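Local coordinates for putative Nitrogen regulatory protein P-II GlnB (Thiomonas arsenitoxydans, PDB 5D4P), which binds ADP and AMP and probably acts as a PII-type regulator of enzyme activity, at residues C[10-15]-C[68-73]; C[36-41]-C[62-67]. All coordinates share one frame; numbering follows the deposited sequence.

Contact 1 (C[10-15]-C[68-73]); sequences KKLEII and AAVPEE. With ADP (adenosine-5'-diphosphate), chain D.
Ala-69 stands opposite Lys-11 as a non-hydrogen-bonded pair, so its backbone N and O turn away from strand 10-15 and go to the adenine of ADP. Its N donates almost straight to N1 (3.0 Å, 176° at the hydrogen), while ADP N6 donates back to Ala-69 O at 3.1 Å; together they grip the Watson-Crick edge of the base. The next shell is the antiparallel pairing that fixes this stretch of backbone. Leu-12 N reaches Ala-68 O at 2.8 Å, Ala-68 N returns to Leu-12 O, and Lys-10 and Val-70 exchange a second pair of bonds. On the face of Leu-12 and Val-70, CD1 of the former meets CG2 of the latter at 4.2 Å, the two side chains crossing at about a right angle. Lys-10 leaves on the same face, bent at chi2 (-84°) and then extended, which carries NZ to a salt bridge with Asp-97 and more loosely, at 3.6 Å, to OE2 of Glu-72. A methionine in place of Lys-10 would probably leave Asp-97 chiefly, and Glu-72 to a lesser degree, without this positive partner. On the other face Lys-11 NZ bonds Glu-13 OE2 at 3.0 Å, meeting it on the anti side, and also salt-bridges Glu-13 of the second subunit, so lysines and glutamates of neighbouring subunits alternate in charge at the interface. Strand 92-100 flanks strand 7-17 on its other edge, through backbone bonds from Lys-11 to His-96 and Glu-13 to Phe-94, while helix 72-88 packs on the face that carries Lys-10, Leu-12 and Ile-14 through Val-75, Leu-78, Phe-82 and Phe-86.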
loop_
_atom_site.group_PDB
_atom_site.type_symbol
_atom_site.label_atom_id
_atom_site.label_comp_id
_atom_site.label_asym_id
_atom_site.label_seq_id
_atom_site.Cartn_x
_atom_site.Cartn_y
_atom_site.Cartn_z
ATOM N N LYS C 10 3.885 12.697 -5.747
ATOM C CA LYS C 10 2.717 12.289 -4.977
ATOM C C LYS C 10 2.366 10.861 -5.345
ATOM O O LYS C 10 2.680 10.404 -6.438
ATOM C CB LYS C 10 1.518 13.208 -5.242
ATOM C CG LYS C 10 1.753 14.682 -4.969
ATOM C CD LYS C 10 1.547 15.045 -3.510
ATOM C CE LYS C 10 1.764 16.540 -3.301
ATOM N NZ LYS C 10 1.736 16.897 -1.855
ATOM N N LYS C 11 1.730 10.144 -4.434
ATOM C CA LYS C 11 1.226 8.830 -4.774
ATOM C C LYS C 11 -0.257 8.775 -4.435
ATOM O O LYS C 11 -0.653 9.008 -3.290
ATOM C CB LYS C 11 1.979 7.738 -4.026
ATOM C CG LYS C 11 1.791 6.371 -4.617
ATOM C CD LYS C 11 2.244 5.254 -3.695
ATOM C CE LYS C 11 1.218 5.016 -2.604
ATOM N NZ LYS C 11 1.538 3.809 -1.799
ATOM N N LEU C 12 -1.073 8.460 -5.438
ATOM C CA LEU C 12 -2.510 8.328 -5.233
ATOM C C LEU C 12 -2.871 6.870 -5.008
ATOM O O LEU C 12 -2.441 6.000 -5.769
ATOM C CB LEU C 12 -3.286 8.868 -6.438
ATOM C CG LEU C 12 -3.675 10.348 -6.493
ATOM C CD1 LEU C 12 -2.493 11.216 -6.162
ATOM C CD2 LEU C 12 -4.301 10.728 -7.839
ATOM N N GLU C 13 -3.673 6.608 -3.980
ATOM C CA GLU C 13 -4.325 5.309 -3.814
ATOM C C GLU C 13 -5.829 5.488 -4.033
ATOM O O GLU C 13 -6.488 6.227 -3.284
ATOM C CB GLU C 13 -4.056 4.707 -2.428
ATOM C CG GLU C 13 -2.581 4.328 -2.192
ATOM C CD GLU C 13 -2.320 3.762 -0.811
ATOM O OE1 GLU C 13 -3.213 3.857 0.061
ATOM O OE2 GLU C 13 -1.202 3.247 -0.590
ATOM N N ILE C 14 -6.358 4.822 -5.060
ATOM C CA ILE C 14 -7.748 4.999 -5.463
ATOM C C ILE C 14 -8.514 3.703 -5.255
ATOM O O ILE C 14 -8.269 2.718 -5.942
ATOM C CB ILE C 14 -7.852 5.438 -6.930
ATOM C CG1 ILE C 14 -7.020 6.698 -7.160
ATOM C CG2 ILE C 14 -9.321 5.679 -7.329
ATOM C CD1 ILE C 14 -6.544 6.879 -8.625
ATOM N N ILE C 15 -9.413 3.692 -4.279
ATOM C CA ILE C 15 -10.173 2.483 -3.993
ATOM C C ILE C 15 -11.622 2.603 -4.536
ATOM O O ILE C 15 -12.359 3.541 -4.202
ATOM C CB ILE C 15 -10.184 2.192 -2.482
ATOM C CG1 ILE C 15 -8.755 1.987 -1.962
ATOM C CG2 ILE C 15 -11.017 0.974 -2.169
ATOM C CD1 ILE C 15 -8.631 2.117 -0.457
ATOM N N ALA C 68 -1.188 5.159 -8.228
ATOM C CA ALA C 68 -0.627 5.970 -9.300
ATOM C C ALA C 68 0.302 7.039 -8.767
ATOM O O ALA C 68 -0.116 7.915 -8.012
ATOM C CB ALA C 68 -1.742 6.599 -10.136
ATOM N N ALA C 69 1.576 6.941 -9.132
ATOM C CA ALA C 69 2.546 7.967 -8.768
ATOM C C ALA C 69 2.542 9.075 -9.812
ATOM O O ALA C 69 2.736 8.818 -11.000
ATOM C CB ALA C 69 3.933 7.365 -8.617
ATOM N N VAL C 70 2.304 10.309 -9.373
ATOM C CA VAL C 70 2.142 11.421 -10.304
ATOM C C VAL C 70 2.805 12.691 -9.813
ATOM O O VAL C 70 2.872 12.928 -8.615
ATOM C CB VAL C 70 0.639 11.707 -10.557
ATOM C CG1 VAL C 70 -0.073 10.407 -10.891
ATOM C CG2 VAL C 70 -0.002 12.340 -9.323
ATOM N N PRO C 71 3.287 13.524 -10.745
ATOM C CA PRO C 71 3.847 14.824 -10.368
ATOM C C PRO C 71 2.830 15.735 -9.678
ATOM O O PRO C 71 1.619 15.600 -9.875
ATOM C CB PRO C 71 4.327 15.419 -11.701
ATOM C CG PRO C 71 3.729 14.582 -12.782
ATOM C CD PRO C 71 3.447 13.232 -12.182
ATOM N N GLU C 72 3.341 16.625 -8.831
ATOM C CA GLU C 72 2.498 17.510 -8.048
ATOM C C GLU C 72 1.474 18.228 -8.897
ATOM O O GLU C 72 0.323 18.355 -8.499
ATOM C CB GLU C 72 3.335 18.558 -7.322
ATOM C CG GLU C 72 2.483 19.578 -6.587
ATOM C CD GLU C 72 2.326 19.285 -5.118
ATOM O OE1 GLU C 72 3.344 19.322 -4.395
ATOM O OE2 GLU C 72 1.186 19.039 -4.688
ATOM N N GLU C 73 1.905 18.694 -10.065
ATOM C CA GLU C 73 1.042 19.490 -10.915
ATOM C C GLU C 73 -0.189 18.713 -11.387
ATOM O O GLU C 73 -1.196 19.314 -11.716
ATOM C CB GLU C 73 1.840 20.060 -12.106
ATOM C CG GLU C 73 2.680 19.066 -12.912
ATOM C CD GLU C 73 4.105 18.883 -12.352
ATOM O OE1 GLU C 73 4.286 18.874 -11.105
ATOM O OE2 GLU C 73 5.053 18.766 -13.169
HETATM P PB ADP D . 7.700 -0.836 -19.181
HETATM O O1B ADP D . 6.367 -1.323 -19.693
HETATM O O2B ADP D . 8.845 -1.787 -19.406
HETATM O O3B ADP D . 8.028 0.589 -19.561
HETATM P PA ADP D . 7.696 0.300 -16.511
HETATM O O1A ADP D . 7.413 1.651 -17.125
HETATM O O2A ADP D . 8.987 0.070 -15.758
HETATM O O3A ADP D . 7.474 -0.890 -17.578
HETATM O "O5'" ADP D . 6.537 -0.007 -15.425
HETATM C "C5'" ADP D . 6.512 -1.290 -14.798
HETATM C "C4'" ADP D . 5.348 -1.411 -13.831
HETATM O "O4'" ADP D . 5.583 -0.543 -12.731
HETATM C "C3'" ADP D . 4.011 -0.959 -14.407
HETATM O "O3'" ADP D . 3.309 -2.031 -15.025
HETATM C "C2'" ADP D . 3.270 -0.454 -13.187
HETATM O "O2'" ADP D . 2.647 -1.546 -12.526
HETATM C "C1'" ADP D . 4.375 0.065 -12.287
HETATM N N9 ADP D . 4.430 1.521 -12.527
HETATM C C8 ADP D . 5.130 2.167 -13.488
HETATM N N7 ADP D . 4.917 3.503 -13.429
HETATM C C5 ADP D . 4.057 3.711 -12.410
HETATM C C6 ADP D . 3.405 4.881 -11.782
HETATM N N6 ADP D . 3.629 6.141 -12.237
HETATM N N1 ADP D . 2.578 4.646 -10.741
HETATM C C2 ADP D . 2.332 3.405 -10.262
HETATM N N3 ADP D . 2.881 2.297 -10.780
HETATM C C4 ADP D . 3.736 2.398 -11.827
#

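Contact 2 (C[36-41]-C[62-67]). With ADP (adenosine-5'-diphosphate), chain D.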
loop_
_atom_site.group_PDB
_atom_site.type_symbol
_atom_site.label_atom_id
_atom_site.label_comp_id
_atom_site.label_asym_id
_atom_site.label_seq_id
_atom_site.Cartn_x
_atom_site.Cartn_y
_atom_site.Cartn_z
ATOM N N TYR C 36 0.568 3.092 -13.816
ATOM C CA TYR C 36 -0.251 2.792 -12.638
ATOM C C TYR C 36 -0.255 1.291 -12.354
ATOM O O TYR C 36 0.024 0.473 -13.242
ATOM C CB TYR C 36 -1.704 3.316 -12.802
ATOM C CG TYR C 36 -2.474 2.754 -13.986
ATOM C CD1 TYR C 36 -3.028 1.482 -13.934
ATOM C CD2 TYR C 36 -2.663 3.495 -15.145
ATOM C CE1 TYR C 36 -3.754 0.958 -15.008
ATOM C CE2 TYR C 36 -3.384 2.970 -16.236
ATOM C CZ TYR C 36 -3.917 1.697 -16.152
ATOM O OH TYR C 36 -4.623 1.153 -17.204
ATOM N N THR C 37 -0.587 0.954 -11.108
ATOM C CA THR C 37 -0.582 -0.412 -10.594
ATOM C C THR C 37 -1.939 -0.730 -9.964
ATOM O O THR C 37 -2.506 0.093 -9.252
ATOM C CB THR C 37 0.567 -0.596 -9.554
ATOM O OG1 THR C 37 1.786 -0.246 -10.186
ATOM C CG2 THR C 37 0.656 -2.023 -9.046
ATOM N N ILE C 38 -2.479 -1.907 -10.253
ATOM C CA ILE C 38 -3.792 -2.241 -9.728
ATOM C C ILE C 38 -3.702 -3.432 -8.806
ATOM O O ILE C 38 -3.140 -4.461 -9.184
ATOM C CB ILE C 38 -4.811 -2.511 -10.866
ATOM C CG1 ILE C 38 -4.859 -1.292 -11.798
ATOM C CG2 ILE C 38 -6.172 -2.831 -10.289
ATOM C CD1 ILE C 38 -5.831 -1.389 -12.936
ATOM N N VAL C 39 -4.184 -3.251 -7.574
ATOM C CA VAL C 39 -4.283 -4.335 -6.588
ATOM C C VAL C 39 -5.725 -4.865 -6.555
ATOM O O VAL C 39 -6.658 -4.135 -6.189
ATOM C CB VAL C 39 -3.891 -3.862 -5.185
ATOM C CG1 VAL C 39 -3.896 -5.043 -4.216
ATOM C CG2 VAL C 39 -2.512 -3.176 -5.196
ATOM N N GLY C 40 -5.925 -6.123 -6.932
ATOM C CA GLY C 40 -7.284 -6.643 -6.996
ATOM C C GLY C 40 -7.699 -7.505 -5.825
ATOM O O GLY C 40 -6.897 -7.775 -4.920
ATOM N N ASN C 41 -8.953 -7.950 -5.859
ATOM C CA ASN C 41 -9.501 -8.874 -4.866
ATOM C C ASN C 41 -9.358 -8.338 -3.439
ATOM O O ASN C 41 -8.727 -8.950 -2.580
ATOM C CB ASN C 41 -8.850 -10.250 -4.971
ATOM C CG ASN C 41 -9.577 -11.293 -4.143
ATOM O OD1 ASN C 41 -10.809 -11.303 -4.090
ATOM N ND2 ASN C 41 -8.822 -12.169 -3.486
ATOM N N ALA C 62 -15.573 -7.116 -8.076
ATOM C CA ALA C 62 -14.550 -6.964 -7.073
ATOM C C ALA C 62 -14.354 -5.515 -6.635
ATOM O O ALA C 62 -14.784 -4.565 -7.287
ATOM C CB ALA C 62 -13.234 -7.535 -7.590
ATOM N N LEU C 63 -13.672 -5.374 -5.515
ATOM C CA LEU C 63 -13.172 -4.094 -5.082
ATOM C C LEU C 63 -11.701 -4.079 -5.482
ATOM O O LEU C 63 -10.997 -5.077 -5.285
ATOM C CB LEU C 63 -13.346 -3.929 -3.578
ATOM C CG LEU C 63 -13.046 -2.547 -3.008
ATOM C CD1 LEU C 63 -14.090 -1.559 -3.449
ATOM C CD2 LEU C 63 -12.932 -2.630 -1.475
ATOM N N ILE C 64 -11.231 -2.963 -6.030
ATOM C CA ILE C 64 -9.820 -2.839 -6.405
ATOM C C ILE C 64 -9.210 -1.554 -5.883
ATOM O O ILE C 64 -9.933 -0.637 -5.484
ATOM C CB ILE C 64 -9.619 -2.868 -7.927
ATOM C CG1 ILE C 64 -10.180 -1.590 -8.557
ATOM C CG2 ILE C 64 -10.223 -4.149 -8.534
ATOM C CD1 ILE C 64 -9.941 -1.465 -10.048
ATOM N N MET C 65 -7.879 -1.508 -5.863
ATOM C CA MET C 65 -7.149 -0.279 -5.574
ATOM C C MET C 65 -6.149 0.060 -6.698
ATOM O O MET C 65 -5.323 -0.763 -7.092
ATOM C CB MET C 65 -6.416 -0.370 -4.219
ATOM C CG MET C 65 -5.583 0.887 -3.891
ATOM S SD MET C 65 -4.817 0.895 -2.229
ATOM C CE MET C 65 -3.779 -0.535 -2.403
ATOM N N ILE C 66 -6.261 1.269 -7.229
ATOM C CA ILE C 66 -5.354 1.752 -8.255
ATOM C C ILE C 66 -4.311 2.676 -7.645
ATOM O O ILE C 66 -4.662 3.729 -7.105
ATOM C CB ILE C 66 -6.122 2.505 -9.358
ATOM C CG1 ILE C 66 -7.158 1.575 -10.005
ATOM C CG2 ILE C 66 -5.158 3.075 -10.395
ATOM C CD1 ILE C 66 -8.140 2.300 -10.882
ATOM N N ILE C 67 -3.034 2.286 -7.758
ATOM C CA ILE C 67 -1.907 3.067 -7.234
ATOM C C ILE C 67 -1.252 3.837 -8.360
ATOM O O ILE C 67 -0.802 3.239 -9.347
ATOM C CB ILE C 67 -0.832 2.174 -6.580
ATOM C CG1 ILE C 67 -1.452 1.254 -5.532
ATOM C CG2 ILE C 67 0.308 3.031 -6.019
ATOM C CD1 ILE C 67 -0.597 0.057 -5.193
HETATM P PB ADP D . 7.700 -0.836 -19.181
HETATM O O1B ADP D . 6.367 -1.323 -19.693
HETATM O O2B ADP D . 8.845 -1.787 -19.406
HETATM O O3B ADP D . 8.028 0.589 -19.561
HETATM P PA ADP D . 7.696 0.300 -16.511
HETATM O O1A ADP D . 7.413 1.651 -17.125
HETATM O O2A ADP D . 8.987 0.070 -15.758
HETATM O O3A ADP D . 7.474 -0.890 -17.578
HETATM O "O5'" ADP D . 6.537 -0.007 -15.425
HETATM C "C5'" ADP D . 6.512 -1.290 -14.798
HETATM C "C4'" ADP D . 5.348 -1.411 -13.831
HETATM O "O4'" ADP D . 5.583 -0.543 -12.731
HETATM C "C3'" ADP D . 4.011 -0.959 -14.407
HETATM O "O3'" ADP D . 3.309 -2.031 -15.025
HETATM C "C2'" ADP D . 3.270 -0.454 -13.187
HETATM O "O2'" ADP D . 2.647 -1.546 -12.526
HETATM C "C1'" ADP D . 4.375 0.065 -12.287
HETATM N N9 ADP D . 4.430 1.521 -12.527
HETATM C C8 ADP D . 5.130 2.167 -13.488
HETATM N N7 ADP D . 4.917 3.503 -13.429
HETATM C C5 ADP D . 4.057 3.711 -12.410
HETATM C C6 ADP D . 3.405 4.881 -11.782
HETATM N N6 ADP D . 3.629 6.141 -12.237
HETATM N N1 ADP D . 2.578 4.646 -10.741
HETATM C C2 ADP D . 2.332 3.405 -10.262
HETATM N N3 ADP D . 2.881 2.297 -10.780
HETATM C C4 ADP D . 3.736 2.398 -11.827
#
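Val-39 and Ile-67 meet where the packing is tight: Val-39 CG2 lies 3.8 Å from Ile-67 CD1 and 4.0 Å from Met-65 CE. Met-65 runs alongside Val-39, extended until a bend at chi3 (62°) folds its methyl back onto the valine. On the other face Ile-38 and Ile-66 lie side by side, their CG1 atoms 4.1 Å apart, and Ile-38 CG2 touches CD1 of Ile-64, whose side chain it crosses at a slant. Between these two layers of side chains four backbone hydrogen bonds tie the strands, two between Thr-37 and Ile-67 and two between Val-39 and Met-65; the shortest, Ile-67 N to Thr-37 O, is 2.7 Å long. Thr-37 also serves the nucleotide. With OG1 anti to its own carbonyl carbon (chi1 -57°), the hydroxyl accepts from the ribose O2' at 2.8 Å and donates to adenine N3 at 2.8 Å, using one group to join sugar and base. The pairing fades at the opposite end. Gly-40 meets Ile-64 CG2 through its CA, and Asn-41 N stands 3.6 Å from Leu-63 O, too far for a good hydrogen bond; Leu-63 is bonded through its backbone to Leu-42 instead. Gly-40, Asn-41 and Ala-62 are partly exposed here, and Asn-41, in a left-handed backbone conformation where the chain turns a corner, is poorly ordered although its ND2 reaches the carbonyl of His-54. Within the chain, strand 63-70 lies between strands 36-45 and 7-17 in the antiparallel sheet; helix 21-31 covers Tyr-36, Ile-38 and Ile-66 through Thr-25, Lys-21, Ala-24 and Leu-28, and the outer edge of residues 36-39 pairs antiparallel with a strand of the second subunit, continuing the sheet across the trimer interface.

Overall arrangement
Strand 63-70 serves both contacts, its later part pairing with 10-15 in contact 1 and its earlier part with 36-41 in contact 2; the centres of the two contacts lie about 14 Å apart. A probable hydrogen bond from Ile-66 N to Ile-14 O (2.8 Å) joins them directly, and Lys-11 CD packs on Ile-67 CG2 at 3.8 Å. One ADP is shared: contact 1 supplies the N1 and N6 partners, contact 2 those of N3 and O2', and Lys-105 with Ser-47, Gly-49, Ser-90 and Gly-91 of the second subunit completes the site. Ile-15 and Leu-63 touch a different ADP, consistent with sites set between subunits of the PII trimer.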